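Local coordinates for putative 2OG-Fe(II) oxygenase family protein (Caulobacter crescentus CB15, PDB 3OOX) that probably catalyses the iron(II)-dependent breakdown of 2-oxoglutarate to ethylene, and the oxidation of L-arginine coupled to conversion of 2-oxoglutarate into succinate, at residues T20-A23 against Q24-A28; A60-V63 against E64-K67; V131-L134 against Y135-D139; F301-Q304 against R305-I309. All blocks are in the same frame, centred on the assembly; numbering follows the deposited sequence. Where two conformers were deposited one is given.

Contact 1 (T20-A23 against Q24-A28); sequences TRFA and QELGA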
# COMPACT_ATOMS: atom_id res chain seq x y z
N THR A 20 -13.89 -19.50 6.28
CA THR A 20 -13.34 -20.44 5.30
C THR A 20 -13.58 -19.98 3.87
O THR A 20 -12.68 -20.02 3.02
CB THR A 20 -13.92 -21.86 5.53
OG1 THR A 20 -13.46 -22.32 6.81
CG2 THR A 20 -13.45 -22.85 4.45
N ARG A 21 -14.79 -19.53 3.58
CA ARG A 21 -15.09 -18.97 2.27
C ARG A 21 -14.34 -17.63 1.98
O ARG A 21 -13.85 -17.40 0.86
CB ARG A 21 -16.60 -18.79 2.14
CG ARG A 21 -17.05 -18.01 0.93
CD ARG A 21 -18.55 -17.95 0.89
NE ARG A 21 -18.99 -17.00 -0.13
CZ ARG A 21 -20.16 -16.38 -0.13
NH1 ARG A 21 -21.07 -16.63 0.82
NH2 ARG A 21 -20.43 -15.50 -1.09
N PHE A 22 -14.28 -16.76 2.99
CA PHE A 22 -13.54 -15.51 2.91
C PHE A 22 -12.10 -15.76 2.45
O PHE A 22 -11.63 -15.16 1.48
CB PHE A 22 -13.57 -14.80 4.27
CG PHE A 22 -12.90 -13.43 4.29
CD1 PHE A 22 -13.43 -12.37 3.55
CD2 PHE A 22 -11.78 -13.20 5.07
CE1 PHE A 22 -12.85 -11.13 3.58
CE2 PHE A 22 -11.20 -11.96 5.09
CZ PHE A 22 -11.74 -10.93 4.34
N ALA A 23 -11.41 -16.64 3.16
CA ALA A 23 -10.02 -16.97 2.84
C ALA A 23 -9.88 -17.58 1.45
O ALA A 23 -9.00 -17.20 0.69
CB ALA A 23 -9.43 -17.90 3.92
N GLN A 24 -10.75 -18.51 1.08
CA GLN A 24 -10.70 -19.06 -0.30
C GLN A 24 -10.90 -18.00 -1.39
O GLN A 24 -10.14 -17.96 -2.36
CB GLN A 24 -11.74 -20.17 -0.48
CG GLN A 24 -11.79 -20.78 -1.90
CD GLN A 24 -10.44 -21.33 -2.41
OE1 GLN A 24 -9.65 -21.90 -1.65
NE2 GLN A 24 -10.20 -21.16 -3.71
N GLU A 25 -11.95 -17.19 -1.27
CA GLU A 25 -12.25 -16.19 -2.32
C GLU A 25 -11.20 -15.09 -2.39
O GLU A 25 -10.73 -14.74 -3.49
CB GLU A 25 -13.63 -15.58 -2.10
CG GLU A 25 -14.76 -16.57 -2.28
CD GLU A 25 -16.11 -15.93 -2.23
OE1 GLU A 25 -16.21 -14.69 -2.18
OE2 GLU A 25 -17.11 -16.68 -2.26
N LEU A 26 -10.79 -14.55 -1.25
CA LEU A 26 -9.70 -13.58 -1.29
C LEU A 26 -8.39 -14.19 -1.80
O LEU A 26 -7.69 -13.58 -2.62
CB LEU A 26 -9.40 -12.95 0.10
CG LEU A 26 -10.11 -11.71 0.63
CD1 LEU A 26 -9.42 -11.29 1.94
CD2 LEU A 26 -10.20 -10.50 -0.33
N GLY A 27 -8.03 -15.35 -1.28
CA GLY A 27 -6.80 -16.00 -1.68
C GLY A 27 -6.74 -16.28 -3.15
O GLY A 27 -5.70 -16.09 -3.80
N ALA A 28 -7.85 -16.78 -3.70
CA ALA A 28 -7.88 -17.15 -5.10
C ALA A 28 -7.64 -15.91 -5.95
O ALA A 28 -7.01 -15.97 -7.02
CB ALA A 28 -9.22 -17.81 -5.47
O HOH W 1 -18.45 -13.61 -2.49
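Phe22 and Leu26, one helical turn apart, point the same way and lie side by side, the leucine over one face of the aromatic ring. The methyl CD1 of Leu26 approaches the far end of that ring, 3.4 Å from CZ of Phe22, while CG of Leu26 stands 4.0 Å above the ring plane of Phe22, displaced toward the rim. CG of Phe22 is trans to the backbone N (chi1 -176°), which swings the ring along the helix toward the following turn. Helix 19-33 is the main helix of a beta-alpha-beta crossover: strands 10-11 and 35-39, parallel neighbours at one margin of the large sheet, are joined through it. Both buried side chains face this sheet, touching Val10, and they also pack on Ala148 of helix 127-152. Glu25 occupies a more open flank and pairs with Arg21. NE of Arg21 gives OE2 of Glu25 a straight hydrogen bond of 2.9 Å within a salt bridge. The acceptor lies in the guanidinium plane, yet the donor comes from above the carboxylate, and the two planes are turned 58° apart. A water closes a second path, accepting from NH2 of Arg21 at 3.1 Å and donating to OE1 of Glu25, which probably limits rotation of both charged groups. Gln24 meets the preceding turn mainly through its main chain, with N bonded to O of Thr20 at 3.1 Å and CB lying 3.6 Å from that same oxygen of Thr20. Beyond CB its chain bends at chi2, and the side chain touches Tyr152 of helix 127-152.

Contact 2 (A60-V63 against E64-K67); sequences ALPV and ETKK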
# COMPACT_ATOMS: atom_id res chain seq x y z
N ALA A 60 -3.35 21.91 1.46
CA ALA A 60 -3.82 23.29 1.18
C ALA A 60 -2.99 24.40 1.85
O ALA A 60 -3.17 25.59 1.53
CB ALA A 60 -5.29 23.41 1.58
N LEU A 61 -2.08 24.04 2.76
CA LEU A 61 -1.20 25.02 3.39
C LEU A 61 -0.26 25.66 2.37
O LEU A 61 -0.01 25.07 1.31
CB LEU A 61 -0.37 24.39 4.49
CG LEU A 61 -1.07 23.90 5.75
CD1 LEU A 61 -0.16 23.03 6.61
CD2 LEU A 61 -1.59 25.11 6.55
N PRO A 62 0.28 26.87 2.67
CA PRO A 62 1.27 27.48 1.79
C PRO A 62 2.49 26.57 1.59
O PRO A 62 2.84 25.81 2.49
CB PRO A 62 1.69 28.74 2.53
CG PRO A 62 0.50 29.07 3.41
CD PRO A 62 -0.03 27.73 3.83
N VAL A 63 3.12 26.65 0.42
CA VAL A 63 4.28 25.81 0.10
C VAL A 63 5.38 25.94 1.15
O VAL A 63 5.96 24.95 1.60
CB VAL A 63 4.94 26.19 -1.26
CG1 VAL A 63 5.93 25.08 -1.67
CG2 VAL A 63 3.90 26.38 -2.34
N GLU A 64 5.70 27.16 1.56
CA GLU A 64 6.80 27.29 2.53
C GLU A 64 6.47 26.69 3.88
O GLU A 64 7.37 26.24 4.59
CB GLU A 64 7.28 28.73 2.68
CG GLU A 64 7.91 29.25 1.40
CD GLU A 64 9.01 28.34 0.82
OE1 GLU A 64 9.93 27.94 1.56
OE2 GLU A 64 8.93 28.03 -0.39
N THR A 65 5.18 26.64 4.24
CA THR A 65 4.74 26.03 5.48
C THR A 65 4.93 24.50 5.36
O THR A 65 5.43 23.84 6.27
CB THR A 65 3.26 26.37 5.77
OG1 THR A 65 3.10 27.80 5.79
CG2 THR A 65 2.79 25.75 7.08
N LYS A 66 4.51 23.96 4.22
CA LYS A 66 4.67 22.52 3.98
C LYS A 66 6.14 22.13 3.97
O LYS A 66 6.49 21.06 4.48
CB LYS A 66 3.96 22.09 2.68
CG LYS A 66 2.42 22.28 2.77
CD LYS A 66 1.66 21.78 1.54
CE LYS A 66 1.92 22.58 0.27
NZ LYS A 66 0.98 22.20 -0.85
N LYS A 67 7.01 22.98 3.44
CA LYS A 67 8.43 22.65 3.28
C LYS A 67 9.23 22.66 4.59
O LYS A 67 10.37 22.21 4.63
CB LYS A 67 9.08 23.54 2.23
CG LYS A 67 8.70 23.09 0.80
CD LYS A 67 9.36 23.93 -0.26
CE LYS A 67 9.16 23.31 -1.65
NZ LYS A 67 9.83 24.18 -2.69
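Pro62 holds the N-cap position of helix 63-66, in an extended backbone conformation, and its O accepts a straight bond from N of Lys66 (3.0 Å, 165°) and a weak one from N of Thr65, while N of Lys67 bonds to O of Val63 at 2.9 Å. Thr65 lays its hydroxyl against the proline ring: OG1 of Thr65 is 3.7 Å from each of CB, CG and CD of Pro62. The other branch of the threonine turns to the leucine, CG2 of Thr65 meeting CD1 of Leu61 at 4.0 Å, with the two side chains crossing at about a right angle. Lys66 runs back across the start of the helix. Its CG lies 3.9 Å from CB of Leu61, and a bend at chi3 (-67°) carries CE to 3.3 Å from O of Leu61. The chain thus packs along the backbone just before the helix while its ammonium is led to partners beyond it: NZ bonds to O of Phe59 and forms a salt bridge with Glu97, which probably balances the charge of this buried lysine. Lys67 uses its aliphatic part, CG resting 3.4 Å from O of Val63. The short helix follows helix 45-59 after a short loop; Glu97 ties it to strand 97-101, Lys66 and Lys67 pack on Tyr79 of the outermost strand 78-80, and Leu61 touches Glu123 and Ile124 in the loop before helix 127-152.

Contact 3 (V131-L134 against Y135-D139); sequences VSWL and YNSLD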
# COMPACT_ATOMS: atom_id res chain seq x y z
N VAL A 131 -4.76 11.12 11.41
CA VAL A 131 -3.94 10.34 10.48
C VAL A 131 -3.37 9.09 11.19
O VAL A 131 -3.25 8.01 10.59
CB VAL A 131 -2.83 11.23 9.86
CG1 VAL A 131 -1.86 10.42 8.98
CG2 VAL A 131 -3.42 12.34 9.03
N SER A 132 -3.00 9.22 12.47
CA SER A 132 -2.51 8.05 13.23
C SER A 132 -3.61 7.01 13.35
O SER A 132 -3.34 5.82 13.24
CB SER A 132 -1.97 8.45 14.62
OG SER A 132 -0.81 9.24 14.55
N TRP A 133 -4.86 7.44 13.56
CA TRP A 133 -5.98 6.50 13.62
C TRP A 133 -6.06 5.69 12.31
O TRP A 133 -6.27 4.48 12.32
CB TRP A 133 -7.32 7.20 13.87
CG TRP A 133 -8.48 6.24 13.84
CD1 TRP A 133 -9.01 5.55 14.93
CD2 TRP A 133 -9.24 5.80 12.70
NE1 TRP A 133 -10.05 4.75 14.52
CE2 TRP A 133 -10.20 4.85 13.17
CE3 TRP A 133 -9.20 6.09 11.33
CZ2 TRP A 133 -11.12 4.23 12.31
CZ3 TRP A 133 -10.11 5.45 10.48
CH2 TRP A 133 -11.05 4.54 10.98
N LEU A 134 -5.87 6.37 11.19
CA LEU A 134 -5.99 5.70 9.90
C LEU A 134 -4.87 4.68 9.68
O LEU A 134 -5.11 3.57 9.17
CB LEU A 134 -6.06 6.72 8.75
CG LEU A 134 -6.32 6.15 7.34
CD1 LEU A 134 -7.62 5.39 7.23
CD2 LEU A 134 -6.26 7.24 6.26
N TYR A 135 -3.66 5.06 10.07
CA TYR A 135 -2.48 4.17 10.03
C TYR A 135 -2.79 2.86 10.77
O TYR A 135 -2.67 1.76 10.23
CB TYR A 135 -1.26 4.87 10.66
CG TYR A 135 0.04 4.08 10.65
CD1 TYR A 135 0.20 2.96 11.47
CD2 TYR A 135 1.08 4.41 9.79
CE1 TYR A 135 1.35 2.24 11.47
CE2 TYR A 135 2.28 3.66 9.77
CZ TYR A 135 2.39 2.56 10.63
OH TYR A 135 3.52 1.80 10.59
N ASN A 136 -3.25 3.01 12.00
CA ASN A 136 -3.49 1.83 12.83
C ASN A 136 -4.72 1.05 12.39
O ASN A 136 -4.75 -0.19 12.49
CB ASN A 136 -3.57 2.26 14.31
CG ASN A 136 -2.21 2.71 14.85
OD1 ASN A 136 -2.10 3.84 15.36
ND2 ASN A 136 -1.19 1.88 14.70
N SER A 137 -5.73 1.74 11.88
CA SER A 137 -6.91 1.08 11.35
C SER A 137 -6.60 0.22 10.12
O SER A 137 -7.08 -0.89 9.99
CB SER A 137 -7.95 2.13 11.00
OG SER A 137 -9.07 1.52 10.43
N LEU A 138 -5.82 0.78 9.20
CA LEU A 138 -5.44 0.03 8.00
C LEU A 138 -4.46 -1.09 8.34
O LEU A 138 -4.50 -2.16 7.73
CB LEU A 138 -4.90 0.97 6.94
CG LEU A 138 -5.97 1.86 6.31
CD1 LEU A 138 -5.33 2.96 5.45
CD2 LEU A 138 -6.96 1.06 5.48
N ASP A 139 -3.57 -0.85 9.31
CA ASP A 139 -2.63 -1.89 9.77
C ASP A 139 -3.44 -3.06 10.35
O ASP A 139 -3.13 -4.23 10.11
CB ASP A 139 -1.64 -1.35 10.82
CG ASP A 139 -0.45 -2.24 11.01
OD1 ASP A 139 0.08 -2.77 10.02
OD2 ASP A 139 -0.02 -2.41 12.18
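Within the long helix 127-152, which lies against the large beta-sheet, Trp133 and Ser137 meet on one flank and Leu134 and Leu138 on another. CB of Ser137 sits squarely over the six-membered ring of Trp133, 3.8 Å from its centroid and 7° off the ring normal, a CH-pi contact. The indole reaches this place because CG of Trp133 is trans to its backbone N (chi1 177°), which folds the ring forward along the helix. The main chain links the same pair, N of Ser137 bonding to O of Trp133 at 2.8 Å, so the residue is held to the tryptophan through both backbone and CB. Beyond the helix, Trp133 packs on Arg47 and Ile48 of helix 45-59, and Leu134 also reaches Ala51 of that helix. The buried flank carrying the leucines packs on the large sheet, part of the double-stranded beta-helix fold expected of 2-oxoglutarate oxygenases: Leu134 touches Thr265 and Leu138 touches Phe267 on strand 262-269, and both rest on Leu171 of the adjacent strand 170-176. Their side chains run side by side, with CD1 of Leu134 3.8 Å from CD1 of Leu138. CG of Leu138 lies 3.4 Å from O of Leu134, the oxygen that accepts the helical bond from N of Leu138 at 2.9 Å. Tyr135 joins the preceding turn where its CB is 3.4 Å from O of Ser132, and its ring then leads away to an edge-to-face pairing with Phe267. Its hydroxyl is hydrogen-bonded to O of Ser169, just before strand 170-176.

Contact 4 (F301-Q304 against R305-I309); sequences FLQQ and RLREI. With EDO (1,2-ethanediol), chain G.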
# COMPACT_ATOMS: atom_id res chain seq x y z
N PHE A 301 16.09 -7.16 2.81
CA PHE A 301 15.36 -7.22 1.52
C PHE A 301 14.90 -5.83 1.10
O PHE A 301 15.04 -5.46 -0.07
CB PHE A 301 14.19 -8.16 1.65
CG PHE A 301 13.40 -8.35 0.37
CD1 PHE A 301 13.84 -9.20 -0.59
CD2 PHE A 301 12.22 -7.67 0.16
CE1 PHE A 301 13.12 -9.40 -1.75
CE2 PHE A 301 11.48 -7.86 -1.00
CZ PHE A 301 11.94 -8.73 -1.95
N LEU A 302 14.39 -5.07 2.07
CA LEU A 302 13.98 -3.69 1.82
C LEU A 302 15.14 -2.90 1.30
O LEU A 302 15.02 -2.21 0.28
CB LEU A 302 13.44 -3.06 3.11
CG LEU A 302 12.82 -1.68 2.99
CD1 LEU A 302 11.74 -1.63 1.91
CD2 LEU A 302 12.28 -1.28 4.34
N GLN A 303 16.28 -2.97 1.98
CA GLN A 303 17.43 -2.21 1.56
C GLN A 303 17.89 -2.63 0.17
O GLN A 303 18.26 -1.77 -0.65
CB GLN A 303 18.57 -2.37 2.53
CG GLN A 303 18.37 -1.71 3.88
CD GLN A 303 19.57 -1.88 4.76
OE1 GLN A 303 20.68 -1.50 4.37
NE2 GLN A 303 19.38 -2.47 5.93
N GLN A 304 17.89 -3.94 -0.09
CA GLN A 304 18.28 -4.47 -1.40
C GLN A 304 17.34 -3.95 -2.50
O GLN A 304 17.81 -3.47 -3.53
CB GLN A 304 18.31 -6.01 -1.38
CG GLN A 304 18.64 -6.65 -2.74
CD GLN A 304 18.31 -8.12 -2.80
OE1 GLN A 304 18.58 -8.86 -1.86
NE2 GLN A 304 17.74 -8.56 -3.93
N ARG A 305 16.03 -4.02 -2.30
CA ARG A 305 15.09 -3.59 -3.35
C ARG A 305 15.22 -2.09 -3.63
O ARG A 305 15.07 -1.66 -4.79
CB ARG A 305 13.63 -3.93 -3.02
CG ARG A 305 13.29 -5.43 -3.02
CD ARG A 305 13.26 -6.09 -4.43
NE ARG A 305 12.18 -5.63 -5.32
CZ ARG A 305 12.39 -5.17 -6.55
NH1 ARG A 305 13.62 -5.09 -7.03
NH2 ARG A 305 11.37 -4.79 -7.31
N LEU A 306 15.50 -1.30 -2.59
CA LEU A 306 15.66 0.13 -2.75
C LEU A 306 16.94 0.40 -3.54
O LEU A 306 16.96 1.31 -4.38
CB LEU A 306 15.65 0.86 -1.40
CG LEU A 306 14.28 0.87 -0.69
CD1 LEU A 306 14.42 1.46 0.70
CD2 LEU A 306 13.22 1.64 -1.52
N ARG A 307 17.99 -0.39 -3.30
CA ARG A 307 19.24 -0.25 -4.07
C ARG A 307 19.02 -0.58 -5.56
O ARG A 307 19.62 0.07 -6.44
CB ARG A 307 20.35 -1.17 -3.52
CG ARG A 307 21.02 -0.66 -2.25
CD ARG A 307 22.32 -1.42 -1.93
NE ARG A 307 22.16 -2.88 -1.90
CZ ARG A 307 21.84 -3.62 -0.83
NH1 ARG A 307 21.60 -3.05 0.36
NH2 ARG A 307 21.75 -4.94 -0.95
N GLU A 308 18.18 -1.58 -5.82
CA GLU A 308 17.89 -2.07 -7.18
C GLU A 308 16.95 -1.14 -7.95
O GLU A 308 17.13 -0.91 -9.15
CB GLU A 308 17.27 -3.47 -7.14
CG GLU A 308 18.20 -4.55 -6.63
CD GLU A 308 17.51 -5.89 -6.37
OE1 GLU A 308 16.26 -5.93 -6.35
OE2 GLU A 308 18.21 -6.90 -6.18
N ILE A 309 15.92 -0.64 -7.25
CA ILE A 309 15.05 0.43 -7.77
C ILE A 309 15.88 1.64 -8.20
O ILE A 309 15.65 2.20 -9.28
CB ILE A 309 14.02 0.89 -6.70
C1 EDO G . 19.83 -13.39 -1.78
O1 EDO G . 18.94 -14.00 -0.84
C2 EDO G . 19.04 -12.60 -2.82
O2 EDO G . 18.29 -11.54 -2.21
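Gln304 and Glu308 slant across each other on the surface of the helix, and NE2 of Gln304 donates to OE2 of Glu308 at 2.8 Å. The bond is somewhat bent: the donor stands above the carboxylate, the acceptor is tilted from the amide plane, and those planes are 66° apart. Gln304 gets there by an extended chain that starts trans to the backbone N. Its other amide atom, OE1 of Gln304, accepts a hydrogen bond of 2.7 Å from O2 of a 1,2-ethanediol, probably a crystallisation additive; the diol also bonds to Arg237, and both ends of the amide are thereby engaged. Helix 298-309 is the C-terminal helix, packed on helix 233-238, where Asp233, Met234 and Arg237 touch Phe301. Within the helix, Phe301 meets Arg305, described here in one of its two deposited conformers, whose CG lies over one ring face, 3.9 Å from the centroid and 21° off the normal, in a CH-pi contact. Ring and side chain point the same way, with the guanidinium plane turned 55° from the ring. NH1 of Arg305 forms a salt bridge with OE1 of Glu308 while NE pairs with Asp233. Arg307 instead folds back over the backbone: one face of its guanidinium covers CA of Gln304, with NH2 of Arg307 3.5 Å from that CA. CG of Leu302 lies 4.2 Å from CD1 of Leu306, and both residues touch Ile194.

Overall arrangement
Each contact lies within one continuous run of chain, between residues about a turn apart, so none closes a long loop; all four follow in series, without nesting or crossing. From the N terminus, contact 1 lies in the helix between two parallel strands at one margin of the large sheet. Contact 2 starts the short helix near the sheet's other margin, its centre about 44 Å from that of contact 1, on the opposite side of the chain's centre. Contact 3 sits between them on the long helix that backs the sheet; the C-terminal part of this helix packs against the helix of contact 1. Contact 4 lies near the C terminus, on a helix packed against helix 233-238.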